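Local coordinates for protein ethylbenzene dehydrogenase alpha-subunit (Aromatoleum aromaticum, PDB 2IVF) that forms the molybdenum-containing subunit of a three-subunit dehydrogenase of the molybdopterin oxidoreductase family, holding MGD, MD1 and an iron/sulfur cluster, at residues V296-S302 and S418-V423; F306-L310 and I428-G432. Numbering follows the deposited sequence.

Overall arrangement
From the N terminus, strand 294-296, at one edge of a four-stranded parallel sheet, runs into the loop 296-302 and then into helix 303-316. Nearly a hundred residues after helix 303-316 the chain returns as helix 414-421, followed directly by helix 425-437. Contact 1 closes the first long loop, joining 296-302 to the end of helix 414-421; contact 2 joins helix 303-316 to helix 425-437. Because the segments alternate along the chain, the two closures cross. Their centres lie 11 Å apart and they touch, Val296 CG2 meeting Leu431 CD1 at 3.4 Å. Together they tie two successive helices to the edge strand, its loop and the following helix.

Contact 1. Residues V296-S302 and S418-V423; sequences VPVRVGS and SAKCGV. With MGD (2-amino-5,6-dimercapto-7-methyl-3,7,8a,9-tetrahydro-8-oxa-1,3,9,10-tetraaza-anthracen-4-one guanosine dinucleotide), chain M.
Arg299 supplies both hydrogen bonds between 296-302 and 418-423. Its backbone N donates to Cys421 O (2.8 Å, 161° at the hydrogen), while its side chain (chi1 m, chi2 and chi3 t) extends along the helix end so that NH1 makes a short but weak bond to Ala419 O (2.6 Å, 125°). Cys421 O also receives a CA-H...O contact from Val298 CA at 3.4 Å.

The loop holds its own shape. Pro297 centres an inverse gamma turn, and a type II turn runs from Arg299 to Ser302 with Gly301 at positive phi (80/2). Ser302, chi1 p, returns OG to Arg299 O at 2.6 Å. Opposite, Gly422 leaves the helix with positive phi (74/8), its N still bonded to Ser418 O (2.8 Å) and lying over one face of the Arg299 guanidinium; Ser418 OG bonds Val423 O at 2.7 Å. The closest CA pair is Ser302 and Cys421, 5.0 Å.

Beyond the polar groups, Val423 CG2 packs on Val296 CG1 (3.5 Å) and Val298 CG1 (3.7 Å). Across the loop, Gly301 N donates to O6 of MGD at 2.8 Å. The chemistry thus implies a two-sided loop: carbonyls at a helix C-terminus receive Arg299, and through Gly301 N the turn forms part of the pocket that holds the guanine end of MGD.

Contact 2. Residues F306-L310 and I428-G432; sequences FWLGL and IRELG
Ile428 and Leu310 have the most surface covered, 69 and 67 Å², together about half of the 279 Å² buried; Phe306 follows with 51 Å². All ten residues are helical, and the backbone bonds Leu310 N to Phe306 O (3.0 Å) and Gly432 N to Ile428 O (2.8 Å) fix the turn on each side. The short axes approach to 9.0 Å and cross at -61°.

Leu310 adopts an unusual conformation, chi1 -96° between wells with chi2 p, which brings its end closer to 428-432 than its sideways CA-to-CB bond suggests. Leu310 CD1 lies 3.3 Å from Ile428 O and 4.0 Å from Ile428 CG2, and Leu310 CG is 3.6 Å from Gly432 N. Ile428 (chi1 m, chi2 t) places CG2 3.9 Å from Gly309 C and CG1 4.2 Å from Phe306 CD1. An ideal CB on Gly309 would come within 3.2 Å of Ile428 CG2, so the glycine permits this close fit. Gly432 serves the other end, where its CA is 4.2 Å from that of Leu310, the closest such pair. Phe306, chi1 t, turns its ring edge to Leu431, with Phe306 CZ 3.8 Å from Leu431 CD1.

The interface is therefore apolar and fully buried: Gly309 makes space for Ile428 CG2, while the backbones come closest at Leu310 and Gly432. Phe306 and Leu431 also rest on Val296 of edge strand 294-296 and reach strand 277-281, Ile428 touches helix 414-421, and Trp307 turns to helix 454-467, so the crossing helices lie against the parallel sheet.

Contact 1. Residues V296-S302 and S418-V423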
loop_
_atom_site.group_PDB
_atom_site.type_symbol
_atom_site.label_atom_id
_atom_site.label_comp_id
_atom_site.label_asym_id
_atom_site.label_seq_id
_atom_site.Cartn_x
_atom_site.Cartn_y
_atom_site.Cartn_z
ATOM N N VAL A 296 2.682 -22.712 -1.615
ATOM C CA VAL A 296 3.444 -23.647 -0.818
ATOM C C VAL A 296 3.281 -23.185 0.636
ATOM O O VAL A 296 3.850 -22.172 1.024
ATOM C CB VAL A 296 4.928 -23.682 -1.270
ATOM C CG1 VAL A 296 5.780 -24.522 -0.300
ATOM C CG2 VAL A 296 5.085 -24.166 -2.766
ATOM N N PRO A 297 2.441 -23.901 1.428
ATOM C CA PRO A 297 1.991 -23.425 2.718
ATOM C C PRO A 297 2.953 -23.795 3.820
ATOM O O PRO A 297 2.654 -24.565 4.755
ATOM C CB PRO A 297 0.632 -24.094 2.873
ATOM C CG PRO A 297 0.787 -25.374 2.178
ATOM C CD PRO A 297 1.777 -25.173 1.062
ATOM N N VAL A 298 4.131 -23.241 3.732
ATOM C CA VAL A 298 5.132 -23.550 4.805
ATOM C C VAL A 298 4.683 -23.178 6.198
ATOM O O VAL A 298 4.061 -22.146 6.402
ATOM C CB VAL A 298 6.480 -22.873 4.510
ATOM C CG1 VAL A 298 7.148 -23.559 3.260
ATOM C CG2 VAL A 298 6.328 -21.344 4.350
ATOM N N ARG A 299 5.025 -24.007 7.184
ATOM C CA ARG A 299 4.937 -23.562 8.558
ATOM C C ARG A 299 5.854 -22.339 8.709
ATOM O O ARG A 299 6.940 -22.325 8.142
ATOM C CB ARG A 299 5.368 -24.656 9.513
ATOM C CG ARG A 299 4.372 -25.776 9.591
ATOM C CD ARG A 299 4.803 -26.868 10.588
ATOM N NE ARG A 299 4.079 -28.067 10.184
ATOM C CZ ARG A 299 4.465 -29.321 10.381
ATOM N NH1 ARG A 299 5.574 -29.588 11.080
ATOM N NH2 ARG A 299 3.700 -30.315 9.894
ATOM N N VAL A 300 5.416 -21.338 9.471
ATOM C CA VAL A 300 6.231 -20.128 9.694
ATOM C C VAL A 300 7.643 -20.564 10.061
ATOM O O VAL A 300 7.799 -21.354 10.948
ATOM C CB VAL A 300 5.667 -19.260 10.813
ATOM C CG1 VAL A 300 6.573 -18.094 11.040
ATOM C CG2 VAL A 300 4.217 -18.819 10.470
ATOM N N GLY A 301 8.654 -20.065 9.335
ATOM C CA GLY A 301 10.041 -20.323 9.635
ATOM C C GLY A 301 10.640 -21.645 9.186
ATOM O O GLY A 301 11.801 -21.913 9.471
ATOM N N SER A 302 9.855 -22.474 8.496
ATOM C CA SER A 302 10.296 -23.793 8.109
ATOM C C SER A 302 10.821 -23.925 6.686
ATOM O O SER A 302 11.028 -25.071 6.233
ATOM C CB SER A 302 9.160 -24.805 8.279
ATOM O OG SER A 302 8.106 -24.554 7.373
ATOM N N SER A 418 8.471 -32.782 4.487
ATOM C CA SER A 418 7.040 -32.495 4.652
ATOM C C SER A 418 6.619 -32.467 6.128
ATOM O O SER A 418 5.852 -31.607 6.540
ATOM C CB SER A 418 6.210 -33.530 3.909
ATOM O OG SER A 418 4.841 -33.368 4.206
ATOM N N ALA A 419 7.107 -33.402 6.916
ATOM C CA ALA A 419 6.803 -33.422 8.355
ATOM C C ALA A 419 7.304 -32.150 8.991
ATOM O O ALA A 419 6.676 -31.637 9.907
ATOM C CB ALA A 419 7.410 -34.633 9.030
ATOM N N LYS A 420 8.408 -31.623 8.481
ATOM C CA LYS A 420 9.034 -30.475 9.076
ATOM C C LYS A 420 8.422 -29.154 8.632
ATOM O O LYS A 420 8.359 -28.228 9.417
ATOM C CB LYS A 420 10.525 -30.491 8.783
ATOM C CG LYS A 420 11.272 -31.636 9.437
ATOM C CD LYS A 420 12.711 -31.706 8.980
ATOM C CE LYS A 420 13.434 -32.891 9.562
ATOM N NZ LYS A 420 13.044 -33.163 10.980
ATOM N N CYS A 421 7.973 -29.031 7.382
ATOM C CA CYS A 421 7.464 -27.752 6.920
ATOM C C CYS A 421 5.975 -27.712 6.574
ATOM O O CYS A 421 5.442 -26.646 6.221
ATOM C CB CYS A 421 8.238 -27.268 5.700
ATOM S SG CYS A 421 8.009 -28.280 4.181
ATOM N N GLY A 422 5.314 -28.855 6.676
ATOM C CA GLY A 422 3.890 -28.931 6.412
ATOM C C GLY A 422 3.486 -28.847 4.954
ATOM O O GLY A 422 2.305 -28.802 4.641
ATOM N N VAL A 423 4.449 -28.876 4.042
ATOM C CA VAL A 423 4.142 -28.860 2.602
ATOM C C VAL A 423 3.955 -30.313 2.187
ATOM O O VAL A 423 4.742 -31.164 2.594
ATOM C CB VAL A 423 5.298 -28.203 1.831
ATOM C CG1 VAL A 423 5.011 -28.143 0.325
ATOM C CG2 VAL A 423 5.517 -26.801 2.370
HETATM P PB MGD M . 7.127 -8.523 3.614
HETATM O O1B MGD M . 6.069 -7.491 3.439
HETATM O O2B MGD M . 7.689 -8.633 4.985
HETATM O O3B MGD M . 8.357 -8.421 2.633
HETATM O O3A MGD M . 8.226 -6.210 1.374
HETATM P PA MGD M . 8.500 -7.766 1.152
HETATM O O1A MGD M . 7.471 -8.219 0.210
HETATM O O2A MGD M . 9.893 -7.983 0.806
HETATM O "O5'" MGD M . 6.549 -9.967 3.203
HETATM C "C5'" MGD M . 5.324 -10.424 3.795
HETATM C "C4'" MGD M . 5.134 -11.913 3.518
HETATM O "O4'" MGD M . 6.103 -12.667 4.233
HETATM C "C3'" MGD M . 3.837 -12.233 4.225
HETATM O "O3'" MGD M . 2.797 -12.100 3.264
HETATM C "C2'" MGD M . 4.042 -13.688 4.666
HETATM O "O2'" MGD M . 3.140 -14.547 3.945
HETATM C "C1'" MGD M . 5.509 -13.973 4.303
HETATM N N9 MGD M . 6.139 -14.745 5.400
HETATM C C8 MGD M . 6.205 -14.440 6.705
HETATM N N7 MGD M . 6.900 -15.368 7.374
HETATM C C5 MGD M . 7.296 -16.278 6.448
HETATM C C6 MGD M . 8.002 -17.473 6.462
HETATM O O6 MGD M . 8.462 -18.014 7.475
HETATM N N1 MGD M . 8.202 -18.118 5.238
HETATM C C2 MGD M . 7.715 -17.662 4.004
HETATM N N2 MGD M . 7.950 -18.382 2.854
HETATM N N3 MGD M . 7.056 -16.496 4.011
HETATM C C4 MGD M . 6.829 -15.839 5.189
HETATM C C10 MGD M . 9.003 -5.457 2.231
HETATM C C11 MGD M . 9.402 -4.187 1.520
HETATM O O11 MGD M . 8.257 -3.543 1.140
HETATM C C12 MGD M . 10.339 -3.269 2.320
HETATM S S12 MGD M . 11.557 -3.912 3.413
HETATM C C13 MGD M . 10.232 -1.909 2.179
HETATM S S13 MGD M . 11.307 -0.879 3.060
HETATM C C14 MGD M . 9.190 -1.315 1.295
HETATM N N15 MGD M . 8.073 -0.888 2.186
HETATM C C16 MGD M . 6.743 -0.846 1.725
HETATM C C17 MGD M . 5.711 -0.324 2.463
HETATM O O17 MGD M . 5.898 0.132 3.617
HETATM N N18 MGD M . 4.420 -0.342 1.898
HETATM C C19 MGD M . 4.163 -0.831 0.655
HETATM N N19 MGD M . 2.890 -0.803 0.214
HETATM N N20 MGD M . 5.191 -1.366 -0.020
HETATM C C21 MGD M . 6.443 -1.352 0.465
HETATM N N22 MGD M . 7.490 -1.903 -0.267
HETATM C C23 MGD M . 8.674 -2.432 0.345
#

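Contact 2. Residues F306-L310 and I428-G432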
loop_
_atom_site.group_PDB
_atom_site.type_symbol
_atom_site.label_atom_id
_atom_site.label_comp_id
_atom_site.label_asym_id
_atom_site.label_seq_id
_atom_site.Cartn_x
_atom_site.Cartn_y
_atom_site.Cartn_z
ATOM N N PHE A 306 11.740 -27.113 3.340
ATOM C CA PHE A 306 11.139 -27.201 1.998
ATOM C C PHE A 306 12.251 -27.255 0.963
ATOM O O PHE A 306 12.303 -28.149 0.121
ATOM C CB PHE A 306 10.144 -26.073 1.749
ATOM C CG PHE A 306 9.730 -25.937 0.293
ATOM C CD1 PHE A 306 8.780 -26.785 -0.272
ATOM C CD2 PHE A 306 10.313 -24.988 -0.507
ATOM C CE1 PHE A 306 8.445 -26.671 -1.619
ATOM C CE2 PHE A 306 9.993 -24.893 -1.831
ATOM C CZ PHE A 306 9.049 -25.731 -2.385
ATOM N N TRP A 307 13.178 -26.324 1.056
ATOM C CA TRP A 307 14.201 -26.196 0.039
ATOM C C TRP A 307 15.221 -27.324 0.122
ATOM O O TRP A 307 15.698 -27.785 -0.912
ATOM C CB TRP A 307 14.899 -24.848 0.107
ATOM C CG TRP A 307 14.078 -23.763 -0.348
ATOM C CD1 TRP A 307 13.508 -22.828 0.413
ATOM C CD2 TRP A 307 13.712 -23.484 -1.693
ATOM N NE1 TRP A 307 12.787 -21.964 -0.358
ATOM C CE2 TRP A 307 12.911 -22.341 -1.669
ATOM C CE3 TRP A 307 13.998 -24.087 -2.929
ATOM C CZ2 TRP A 307 12.374 -21.783 -2.825
ATOM C CZ3 TRP A 307 13.454 -23.526 -4.076
ATOM C CH2 TRP A 307 12.677 -22.382 -4.012
ATOM N N LEU A 308 15.467 -27.837 1.310
ATOM C CA LEU A 308 16.336 -28.990 1.410
ATOM C C LEU A 308 15.616 -30.238 0.804
ATOM O O LEU A 308 16.240 -31.116 0.207
ATOM C CB LEU A 308 16.734 -29.199 2.858
ATOM C CG LEU A 308 17.635 -28.086 3.432
ATOM C CD1 LEU A 308 17.830 -28.226 4.954
ATOM C CD2 LEU A 308 19.003 -28.086 2.717
ATOM N N GLY A 309 14.315 -30.336 1.005
ATOM C CA GLY A 309 13.521 -31.405 0.380
ATOM C C GLY A 309 13.653 -31.364 -1.132
ATOM O O GLY A 309 13.870 -32.411 -1.785
ATOM N N LEU A 310 13.584 -30.162 -1.695
ATOM C CA LEU A 310 13.768 -29.971 -3.130
ATOM C C LEU A 310 15.171 -30.413 -3.556
ATOM O O LEU A 310 15.348 -31.022 -4.600
ATOM C CB LEU A 310 13.539 -28.519 -3.542
ATOM C CG LEU A 310 12.134 -28.159 -4.074
ATOM C CD1 LEU A 310 10.982 -28.630 -3.176
ATOM C CD2 LEU A 310 12.041 -26.674 -4.427
ATOM N N ILE A 428 6.463 -31.003 -2.794
ATOM C CA ILE A 428 7.914 -31.044 -2.655
ATOM C C ILE A 428 8.540 -31.769 -3.870
ATOM O O ILE A 428 9.467 -31.248 -4.529
ATOM C CB ILE A 428 8.313 -31.740 -1.364
ATOM C CG1 ILE A 428 7.849 -30.895 -0.153
ATOM C CG2 ILE A 428 9.853 -32.024 -1.380
ATOM C CD1 ILE A 428 8.228 -31.488 1.293
ATOM N N ARG A 429 8.000 -32.937 -4.202
ATOM C CA ARG A 429 8.552 -33.717 -5.313
ATOM C C ARG A 429 8.311 -33.018 -6.647
ATOM O O ARG A 429 9.231 -32.927 -7.468
ATOM C CB ARG A 429 8.004 -35.138 -5.320
ATOM C CG ARG A 429 8.942 -36.130 -6.016
ATOM C CD ARG A 429 8.676 -37.553 -5.649
ATOM N NE ARG A 429 9.337 -38.022 -4.439
ATOM C CZ ARG A 429 8.729 -38.696 -3.458
ATOM N NH1 ARG A 429 7.413 -38.956 -3.482
ATOM N NH2 ARG A 429 9.446 -39.101 -2.421
ATOM N N GLU A 430 7.096 -32.497 -6.861
ATOM C CA GLU A 430 6.810 -31.754 -8.088
ATOM C C GLU A 430 7.726 -30.552 -8.310
ATOM O O GLU A 430 8.254 -30.357 -9.403
ATOM C CB GLU A 430 5.378 -31.242 -8.105
ATOM C CG GLU A 430 5.009 -30.524 -9.403
ATOM C CD GLU A 430 3.550 -30.061 -9.392
ATOM O OE1 GLU A 430 2.719 -30.805 -8.827
ATOM O OE2 GLU A 430 3.297 -28.971 -9.922
ATOM N N LEU A 431 7.884 -29.734 -7.277
ATOM C CA LEU A 431 8.722 -28.574 -7.371
ATOM C C LEU A 431 10.220 -28.892 -7.416
ATOM O O LEU A 431 10.985 -28.150 -8.057
ATOM C CB LEU A 431 8.386 -27.559 -6.279
ATOM C CG LEU A 431 7.011 -26.891 -6.471
ATOM C CD1 LEU A 431 6.539 -26.037 -5.234
ATOM C CD2 LEU A 431 6.957 -26.036 -7.784
ATOM N N GLY A 432 10.643 -29.966 -6.751
ATOM C CA GLY A 432 12.016 -30.473 -6.900
ATOM C C GLY A 432 12.354 -30.707 -8.350
ATOM O O GLY A 432 13.398 -30.267 -8.859
#